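Local structure of cucumber basic protein (Cucumis sativus, 2CBP) at residues A[82-86]-A[87-91]. The protein binds a single type 1 copper ion as a phytocyanin and probably serves as an electron carrier. Numbering follows the deposited sequence.
With CU (copper (II) ion), chain B.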
loop_
_atom_site.group_PDB
_atom_site.type_symbol
_atom_site.label_atom_id
_atom_site.label_comp_id
_atom_site.label_asym_id
_atom_site.label_seq_id
_atom_site.Cartn_x
_atom_site.Cartn_y
_atom_site.Cartn_z
ATOM N N PRO A 82 9.230 -9.074 -7.634
ATOM C CA PRO A 82 8.710 -10.333 -8.189
ATOM C C PRO A 82 8.104 -11.229 -7.163
ATOM O O PRO A 82 8.705 -11.657 -6.167
ATOM C CB PRO A 82 9.877 -10.934 -8.967
ATOM C CG PRO A 82 10.780 -9.745 -9.305
ATOM C CD PRO A 82 10.639 -8.837 -8.059
ATOM N N GLY A 83 6.813 -11.544 -7.407
ATOM C CA GLY A 83 6.043 -12.399 -6.524
ATOM C C GLY A 83 5.515 -11.804 -5.257
ATOM O O GLY A 83 4.805 -12.520 -4.525
ATOM N N HIS A 84 5.812 -10.547 -4.945
ATOM C CA HIS A 84 5.314 -9.971 -3.663
ATOM C C HIS A 84 3.815 -9.695 -3.689
ATOM O O HIS A 84 3.147 -10.038 -2.695
ATOM C CB HIS A 84 6.134 -8.756 -3.274
ATOM C CG HIS A 84 7.550 -9.082 -2.841
ATOM N ND1 HIS A 84 8.178 -8.365 -1.860
ATOM C CD2 HIS A 84 8.394 -10.062 -3.291
ATOM C CE1 HIS A 84 9.371 -8.868 -1.742
ATOM N NE2 HIS A 84 9.559 -9.899 -2.567
ATOM N N CYS A 85 3.369 -9.080 -4.784
ATOM C CA CYS A 85 1.935 -8.750 -4.940
ATOM C C CYS A 85 1.134 -10.044 -4.870
ATOM O O CYS A 85 0.103 -10.146 -4.198
ATOM C CB CYS A 85 1.701 -7.968 -6.221
ATOM S SG CYS A 85 -0.008 -7.492 -6.496
ATOM N N GLN A 86 1.639 -11.040 -5.581
ATOM C CA GLN A 86 1.030 -12.382 -5.650
ATOM C C GLN A 86 1.010 -13.089 -4.315
ATOM O O GLN A 86 0.251 -14.059 -4.101
ATOM C CB GLN A 86 1.797 -13.215 -6.673
ATOM C CG GLN A 86 1.670 -12.682 -8.075
ATOM C CD GLN A 86 2.661 -11.622 -8.448
ATOM O OE1 GLN A 86 3.514 -11.184 -7.682
ATOM N NE2 GLN A 86 2.560 -11.186 -9.692
ATOM N N SER A 87 1.843 -12.613 -3.390
ATOM C CA SER A 87 1.932 -13.218 -2.060
ATOM C C SER A 87 1.112 -12.437 -1.044
ATOM O O SER A 87 1.270 -12.732 0.169
ATOM C CB SER A 87 3.381 -13.334 -1.589
ATOM O OG SER A 87 4.180 -14.084 -2.478
ATOM N N GLY A 88 0.321 -11.485 -1.517
ATOM C CA GLY A 88 -0.506 -10.708 -0.553
ATOM C C GLY A 88 0.062 -9.420 -0.033
ATOM O O GLY A 88 -0.412 -8.867 0.984
ATOM N N MET A 89 1.080 -8.923 -0.729
ATOM C CA MET A 89 1.738 -7.648 -0.358
ATOM C C MET A 89 1.066 -6.543 -1.193
ATOM O O MET A 89 1.548 -6.029 -2.183
ATOM C CB MET A 89 3.245 -7.731 -0.492
ATOM C CG MET A 89 3.906 -6.524 0.101
ATOM S SD MET A 89 5.641 -6.845 0.523
ATOM C CE MET A 89 5.963 -5.197 1.271
ATOM N N LYS A 90 -0.167 -6.268 -0.734
ATOM C CA LYS A 90 -1.047 -5.272 -1.355
ATOM C C LYS A 90 -2.185 -4.912 -0.404
ATOM O O LYS A 90 -2.576 -5.734 0.438
ATOM C CB LYS A 90 -1.677 -5.857 -2.652
ATOM C CG LYS A 90 -2.497 -7.082 -2.336
ATOM C CD LYS A 90 -3.532 -7.539 -3.281
ATOM C CE LYS A 90 -3.119 -7.890 -4.658
ATOM N NZ LYS A 90 -4.253 -8.574 -5.381
ATOM N N ILE A 91 -2.666 -3.672 -0.547
ATOM C CA ILE A 91 -3.778 -3.192 0.274
ATOM C C ILE A 91 -4.656 -2.269 -0.566
ATOM O O ILE A 91 -4.231 -1.545 -1.471
ATOM C CB ILE A 91 -3.432 -2.483 1.574
ATOM C CG1 ILE A 91 -2.510 -1.316 1.296
ATOM C CG2 ILE A 91 -2.850 -3.443 2.603
ATOM C CD1 ILE A 91 -2.180 -0.356 2.445
HETATM CU CU CU B . 7.625 -6.633 -1.154
HETATM O O HOH W 1 -2.395 -11.094 -5.216
#
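His-84 and Met-89 lie side by side, pointing the same way, and both bind the copper ion: His-84 ND1 at 2.0 Å, while Met-89 SD is a longer ligand at 2.6 Å. With CG anti to its amide nitrogen (chi1 -170°) and the chain extended beyond it, Met-89 SD reaches the copper beside the imidazole. The sulfur lies oblique to that ring, with SD 3.8 Å from His-84 ND1. The tight part is the turn behind the ligands. There His-84 O takes two bonds from opposite faces of its carbonyl plane, from Met-89 N at 3.1 Å and Ser-87 N at 3.0 Å, which probably helps to fix the spacing of the two ligands. Ser-87 OG donates to Gly-83 O at 2.7 Å; an alanine here would probably leave that carbonyl without its hydroxyl mate and the start of the turn less firmly held. The solvent side is marked by exposed Gln-86. Separately, a water bridges Cys-85 O and Lys-90 NZ; Lys-90 NZ also hydrogen-bonds Phe-49 O. His-39 and Cys-79 complete the copper site, a disulfide links Cys-85 to Cys-52, and the ligand loop runs from strand 73-78 into its antiparallel neighbour, strand 90-95.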